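Local coordinates for Alpha/beta hydrolase fold protein (Sphaerobacter thermophilus, PDB 3R0V) that probably acts as a hydrolase of the alpha/beta hydrolase family and binds D-malate in its pocket, at residues 56-60 against 183-188; 102-107 against 201-205; 208-212 against 255-259. The contacts are given in a common frame with arbitrary orientation. Where two conformers were deposited one is given. Numbering follows the deposited sequence.

Interaction 1: residues 56-60 against 183-188; sequences DRRGR and HTLPYD
Beside the D-malate pocket of this alpha/beta hydrolase, R57 and R60 of an arginine-rich loop meet D188 near the start of a helix in a buried salt-bridge network. Segment 56-60, in the loop after strand 51-52, makes a type II beta turn from R57 to R60, closed by a weak R60 N to R57 O bond of 3.1 Å. G59 holds the third position with positive phi (82°), where a CB would come tightly against T184 CG2. Segment 183-188 leads from the end of a 3-10 segment (H183, T184) into helix 185-192. The CA atoms of G59 and T184 lie 6.7 Å apart.

D188 (chi1 m) is shared by two arginines, as its two carboxylate oxygens allow: R57 gives NH1 and NH2 to OD2, each at 2.9 Å, and R60, nearly extended with chi2 and chi3 t, gives NH2 to OD1 at 2.8 Å. R57 also pairs with E74 of helix 71-84, while R58 turns to D77 and D11. T184 OG1, bonded to V181 O, lies over one face of the R60 guanidinium, 3.5 Å from its CZ. At the other end H183 (chi1 p) donates NE2 to G59 O at 2.8 Å. Y187 CE2, at the ring edge, lies 4.0 Å from R58 O. The Y187 hydroxyl bonds D65.

D188 OD2 also bonds S96 OG, and S96 binds malate. R57 and R60 reach the G30 and G31 carbonyls, so the network ties helix 185-192 to the loop bearing G31 and A32 and to the turn after strand 89-94, consistent with the nucleophile elbow of the alpha/beta hydrolase fold.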
# COMPACT_ATOMS: atom_id res chain seq x y z
N ASP A 56 11.10 0.08 -4.00
CA ASP A 56 11.14 -0.76 -2.82
C ASP A 56 11.07 0.14 -1.60
O ASP A 56 11.93 0.98 -1.40
CB ASP A 56 12.46 -1.53 -2.78
CG ASP A 56 12.59 -2.58 -3.88
OD1 ASP A 56 11.60 -3.30 -4.15
OD2 ASP A 56 13.68 -2.73 -4.45
N ARG A 57 10.05 -0.04 -0.78
CA ARG A 57 9.97 0.69 0.47
C ARG A 57 11.16 0.32 1.35
O ARG A 57 11.79 -0.73 1.17
CB ARG A 57 8.63 0.41 1.16
CG ARG A 57 7.49 1.21 0.51
CD ARG A 57 6.12 0.81 1.05
NE ARG A 57 6.01 1.03 2.50
CZ ARG A 57 5.02 0.53 3.24
NH1 ARG A 57 4.09 -0.23 2.67
NH2 ARG A 57 4.98 0.76 4.56
N ARG A 58 11.48 1.20 2.30
CA ARG A 58 12.69 0.98 3.09
C ARG A 58 12.69 -0.38 3.80
O ARG A 58 11.64 -0.86 4.26
CB ARG A 58 12.96 2.12 4.07
CG ARG A 58 11.92 2.36 5.14
CD ARG A 58 12.44 3.37 6.16
NE ARG A 58 12.86 4.59 5.48
CZ ARG A 58 13.83 5.40 5.89
NH1 ARG A 58 14.12 6.48 5.17
NH2 ARG A 58 14.50 5.15 7.01
N GLY A 59 13.86 -0.99 3.84
CA GLY A 59 14.04 -2.29 4.47
C GLY A 59 13.65 -3.45 3.58
O GLY A 59 13.69 -4.59 4.04
N ARG A 60 13.29 -3.18 2.32
CA ARG A 60 12.84 -4.22 1.39
C ARG A 60 13.60 -4.17 0.08
O ARG A 60 14.12 -3.14 -0.32
CB ARG A 60 11.36 -4.03 1.06
CG ARG A 60 10.52 -3.72 2.26
CD ARG A 60 9.12 -3.41 1.85
NE ARG A 60 8.42 -2.75 2.93
CZ ARG A 60 7.11 -2.85 3.13
NH1 ARG A 60 6.36 -3.58 2.31
NH2 ARG A 60 6.57 -2.21 4.15
N HIS A 183 10.24 -8.64 8.53
CA HIS A 183 10.70 -7.69 9.54
C HIS A 183 10.08 -6.29 9.36
O HIS A 183 10.16 -5.46 10.26
CB HIS A 183 12.23 -7.58 9.52
CG HIS A 183 12.77 -7.15 8.20
ND1 HIS A 183 12.85 -8.01 7.12
CD2 HIS A 183 13.23 -5.95 7.76
CE1 HIS A 183 13.34 -7.36 6.08
NE2 HIS A 183 13.57 -6.11 6.44
N THR A 184 9.50 -6.02 8.18
CA THR A 184 8.84 -4.72 7.96
C THR A 184 7.36 -4.68 8.36
O THR A 184 6.72 -3.64 8.26
CB THR A 184 8.98 -4.22 6.49
OG1 THR A 184 8.28 -5.09 5.60
CG2 THR A 184 10.46 -4.14 6.08
N LEU A 185 6.81 -5.80 8.80
CA LEU A 185 5.42 -5.80 9.22
C LEU A 185 5.11 -4.76 10.31
O LEU A 185 4.05 -4.13 10.27
CB LEU A 185 4.96 -7.20 9.65
CG LEU A 185 4.73 -8.19 8.50
CD1 LEU A 185 4.67 -9.64 9.00
CD2 LEU A 185 3.49 -7.84 7.68
N PRO A 186 6.03 -4.56 11.28
CA PRO A 186 5.76 -3.49 12.25
C PRO A 186 5.71 -2.10 11.61
O PRO A 186 5.07 -1.21 12.15
CB PRO A 186 6.94 -3.60 13.23
CG PRO A 186 7.37 -5.04 13.13
CD PRO A 186 7.21 -5.34 11.65
N TYR A 187 6.38 -1.92 10.48
CA TYR A 187 6.34 -0.63 9.79
C TYR A 187 4.94 -0.36 9.26
O TYR A 187 4.41 0.74 9.42
CB TYR A 187 7.31 -0.61 8.61
CG TYR A 187 8.77 -0.78 8.95
CD1 TYR A 187 9.21 -0.86 10.26
CD2 TYR A 187 9.72 -0.80 7.94
CE1 TYR A 187 10.56 -0.99 10.56
CE2 TYR A 187 11.06 -0.92 8.22
CZ TYR A 187 11.48 -1.02 9.53
OH TYR A 187 12.83 -1.14 9.81
N ASP A 188 4.33 -1.37 8.65
CA ASP A 188 2.98 -1.20 8.15
C ASP A 188 1.98 -1.03 9.29
O ASP A 188 1.01 -0.28 9.16
CB ASP A 188 2.62 -2.33 7.19
CG ASP A 188 3.29 -2.13 5.84
OD1 ASP A 188 4.25 -2.85 5.51
OD2 ASP A 188 2.88 -1.19 5.13

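Interaction 2: residues 102-107 against 201-205; sequences LLAAAS and RFASI
R201, F202 and A106 bury the most surface in this helix-to-turn packing, where the end of helix 96-106, the helix following strand 89-94 of the alpha/beta hydrolase fold, meets the type I turn from F202 to I205 that leads from helix 199-202 toward strand 209-213. A106 and I205 have the closest CA atoms, 5.6 Å apart. F202 (chi1 m) lays a ring face against L102, whose CB is 3.9 Å from the ring centroid in a CH-pi contact; the small A106 CB lies at the ring edge, 4.3 Å from CD1. R201 is amphipathic: one guanidinium face covers A106 CB, 3.8 Å from NH2, while NH2 donates to S107 OG at 3.0 Å. Waters extend this polar edge, joining R201 NE to A106 O and A106 O to S204 OG. Inside it, I205 CD1 packs by L102 CD2 (4.0 Å) and A105 CB (4.2 Å). Around this packing, L102 reaches L114 of strand 111-117, L103 touches V71 of helix 71-84, and F202 meets L228 of helix 219-231.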
# COMPACT_ATOMS: atom_id res chain seq x y z
N LEU A 102 -2.16 8.23 1.38
CA LEU A 102 -3.11 9.19 1.93
C LEU A 102 -2.43 10.09 2.96
O LEU A 102 -2.63 11.31 2.95
CB LEU A 102 -4.33 8.48 2.53
CG LEU A 102 -5.27 7.82 1.51
CD1 LEU A 102 -6.05 6.68 2.13
CD2 LEU A 102 -6.22 8.87 0.93
N LEU A 103 -1.63 9.51 3.85
CA LEU A 103 -0.86 10.31 4.80
C LEU A 103 0.06 11.29 4.07
O LEU A 103 0.18 12.45 4.46
CB LEU A 103 -0.05 9.41 5.72
CG LEU A 103 -0.87 8.54 6.68
CD1 LEU A 103 0.09 7.57 7.36
CD2 LEU A 103 -1.56 9.42 7.70
N ALA A 104 0.70 10.82 3.00
CA ALA A 104 1.63 11.68 2.25
C ALA A 104 0.87 12.84 1.60
O ALA A 104 1.34 13.98 1.60
CB ALA A 104 2.37 10.86 1.19
N ALA A 105 -0.30 12.54 1.04
CA ALA A 105 -1.13 13.57 0.43
C ALA A 105 -1.57 14.60 1.46
O ALA A 105 -1.50 15.80 1.22
CB ALA A 105 -2.33 12.94 -0.25
N ALA A 106 -1.98 14.13 2.63
CA ALA A 106 -2.43 15.02 3.70
C ALA A 106 -1.27 15.86 4.22
O ALA A 106 -1.49 16.97 4.73
CB ALA A 106 -3.05 14.21 4.83
N SER A 107 -0.05 15.35 4.10
CA SER A 107 1.13 16.04 4.57
C SER A 107 1.64 17.07 3.58
O SER A 107 2.58 17.80 3.87
CB SER A 107 2.26 15.05 4.88
OG SER A 107 1.88 14.16 5.92
N ARG A 201 -7.67 14.97 8.87
CA ARG A 201 -6.59 15.10 7.89
C ARG A 201 -7.02 14.74 6.48
O ARG A 201 -6.71 15.45 5.53
CB ARG A 201 -5.41 14.23 8.28
CG ARG A 201 -4.80 14.61 9.61
CD ARG A 201 -3.45 13.96 9.76
NE ARG A 201 -2.48 14.60 8.88
CZ ARG A 201 -1.40 13.99 8.40
NH1 ARG A 201 -1.16 12.73 8.71
NH2 ARG A 201 -0.55 14.65 7.61
N PHE A 202 -7.72 13.62 6.33
CA PHE A 202 -8.09 13.18 5.00
C PHE A 202 -9.15 14.07 4.37
O PHE A 202 -9.18 14.23 3.15
CB PHE A 202 -8.50 11.70 4.99
CG PHE A 202 -7.37 10.73 5.32
CD1 PHE A 202 -6.06 11.17 5.48
CD2 PHE A 202 -7.63 9.36 5.41
CE1 PHE A 202 -5.04 10.27 5.78
CE2 PHE A 202 -6.62 8.46 5.69
CZ PHE A 202 -5.32 8.91 5.87
N ALA A 203 -10.00 14.68 5.19
CA ALA A 203 -10.98 15.63 4.65
C ALA A 203 -10.30 16.86 4.03
O ALA A 203 -10.92 17.58 3.25
CB ALA A 203 -11.96 16.05 5.72
N SER A 204 -9.03 17.06 4.37
CA SER A 204 -8.26 18.21 3.89
C SER A 204 -7.56 17.94 2.55
O SER A 204 -6.94 18.84 1.97
CB SER A 204 -7.23 18.65 4.94
OG SER A 204 -6.07 17.83 4.92
N ILE A 205 -7.64 16.70 2.08
CA ILE A 205 -7.07 16.35 0.80
C ILE A 205 -8.00 16.90 -0.29
O ILE A 205 -9.17 16.54 -0.36
CB ILE A 205 -6.93 14.83 0.64
CG1 ILE A 205 -5.91 14.29 1.65
CG2 ILE A 205 -6.51 14.48 -0.79
CD1 ILE A 205 -5.95 12.76 1.80
O HOH W 1 -2.97 17.35 7.54
O HOH W 2 -3.83 18.84 3.82
O HOH W 3 1.48 11.74 8.35

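Interaction 3: residues 208-212 against 255-259; sequences PTLVM and VLVEF
This is apolar strand-to-helix packing, in which the C-terminal helix 249-260 lies against the central mixed sheet at strand 209-213. The strand segment 209-212 and helix segment 255-259 run nearly antiparallel (163°), their axes 10.3 Å apart at closest approach, and the nearest CA atoms, L210 and F259, are 7.5 Å apart. Strand alternation turns L210 and M212, a selenomethionine, toward the helix and T209 away.

F259 (chi1 t) contributes the largest buried area. L210 CB sits almost squarely over its ring, 3.6 Å from the centroid and 3° off the normal, a CH-pi contact, while the ring tip reaches the backbone, F259 CZ meeting P208 O edge-on at 3.5 Å. L210 (chi1 t, chi2 p) brings CD2 to 3.8 Å from both V255 CG1 and F259 CB. One helical turn separates V255 from F259, so both side chains face the strand. Further along, M212 (chi1 m, chi2 t, chi3 m) sets SE 4.0 Å from V255 CG1 and CE 4.0 Å from L256 CD2.

Strand 209-213 runs between strands 111-117 and 235-239; L256 reaches A115 and F92 of strands 111-117 and 89-94, and L210 and M212 touch V238 of strand 235-239.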
# COMPACT_ATOMS: atom_id res chain seq x y z
N PRO A 208 -8.07 15.31 -6.88
CA PRO A 208 -8.93 14.24 -7.39
C PRO A 208 -8.47 12.89 -6.82
O PRO A 208 -7.29 12.56 -6.90
CB PRO A 208 -8.70 14.28 -8.90
CG PRO A 208 -8.20 15.70 -9.18
CD PRO A 208 -7.40 16.07 -7.96
N THR A 209 -9.41 12.14 -6.28
CA THR A 209 -9.09 10.88 -5.62
C THR A 209 -10.04 9.78 -6.07
O THR A 209 -11.22 10.01 -6.32
CB THR A 209 -9.14 11.03 -4.08
OG1 THR A 209 -8.15 11.99 -3.68
CG2 THR A 209 -8.83 9.71 -3.37
N LEU A 210 -9.49 8.57 -6.18
CA LEU A 210 -10.24 7.38 -6.56
C LEU A 210 -10.01 6.30 -5.52
O LEU A 210 -8.87 5.97 -5.22
CB LEU A 210 -9.77 6.91 -7.93
CG LEU A 210 -10.23 5.52 -8.37
CD1 LEU A 210 -11.72 5.52 -8.48
CD2 LEU A 210 -9.59 5.16 -9.70
N VAL A 211 -11.09 5.78 -4.94
CA VAL A 211 -11.00 4.74 -3.94
C VAL A 211 -11.60 3.48 -4.53
O VAL A 211 -12.74 3.50 -4.99
CB VAL A 211 -11.79 5.12 -2.68
CG1 VAL A 211 -11.60 4.03 -1.62
CG2 VAL A 211 -11.36 6.46 -2.14
N MSE A 212 -10.84 2.40 -4.55
CA MSE A 212 -11.28 1.17 -5.20
C MSE A 212 -11.32 0.02 -4.23
O MSE A 212 -10.49 -0.08 -3.33
CB MSE A 212 -10.34 0.78 -6.34
CG MSE A 212 -10.53 1.55 -7.63
SE MSE A 212 -8.99 1.31 -8.80
CE MSE A 212 -7.85 2.30 -7.70
N VAL A 255 -9.24 1.31 -15.37
CA VAL A 255 -9.83 2.25 -14.43
C VAL A 255 -8.84 3.37 -14.08
O VAL A 255 -9.20 4.55 -14.02
CB VAL A 255 -10.31 1.54 -13.15
CG1 VAL A 255 -10.85 2.53 -12.15
CG2 VAL A 255 -11.37 0.49 -13.49
N LEU A 256 -7.59 2.99 -13.85
CA LEU A 256 -6.54 3.97 -13.59
C LEU A 256 -6.29 4.86 -14.79
O LEU A 256 -6.10 6.07 -14.64
CB LEU A 256 -5.24 3.29 -13.19
CG LEU A 256 -5.22 2.63 -11.82
CD1 LEU A 256 -3.83 2.07 -11.57
CD2 LEU A 256 -5.60 3.61 -10.71
N VAL A 257 -6.26 4.28 -15.99
CA VAL A 257 -6.03 5.08 -17.18
C VAL A 257 -7.11 6.13 -17.33
O VAL A 257 -6.82 7.29 -17.58
CB VAL A 257 -5.96 4.22 -18.45
CG1 VAL A 257 -6.00 5.10 -19.70
CG2 VAL A 257 -4.71 3.35 -18.44
N GLU A 258 -8.37 5.73 -17.14
CA GLU A 258 -9.49 6.66 -17.25
C GLU A 258 -9.40 7.76 -16.20
O GLU A 258 -9.58 8.94 -16.50
CB GLU A 258 -10.81 5.90 -17.10
CG GLU A 258 -12.05 6.68 -17.53
CD GLU A 258 -12.49 7.74 -16.53
OE1 GLU A 258 -12.33 7.52 -15.31
OE2 GLU A 258 -13.02 8.78 -16.97
N PHE A 259 -9.10 7.38 -14.96
CA PHE A 259 -9.08 8.34 -13.86
C PHE A 259 -7.91 9.33 -13.97
O PHE A 259 -8.06 10.52 -13.69
CB PHE A 259 -9.04 7.60 -12.52
CG PHE A 259 -8.73 8.48 -11.35
CD1 PHE A 259 -9.66 9.40 -10.89
CD2 PHE A 259 -7.52 8.36 -10.69
CE1 PHE A 259 -9.36 10.21 -9.80
CE2 PHE A 259 -7.22 9.16 -9.61
CZ PHE A 259 -8.14 10.09 -9.17

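Interaction 1 is buried and mainly polar: its charges meet one another close to the malate pocket. Interactions 2 and 3 are partly buried and rest mostly on apolar packing, the former adding an arginine-serine bond and bridging waters at its solvent-facing edge, the latter dominated by apolar side chains, with no polar bond between its segments. Interactions 1 and 3 lie on opposite sides of the chain's centre, their own centres about 26 Å apart. Interaction 2 adjoins interaction 3 in sequence and alternates with interaction 1, helix 199-202 following helix 185-192 and preceding strand 209-213. Helix 96-106 also connects two of them, since S96 at its start bonds D188 of interaction 1, whereas its end supplies segment 102-107.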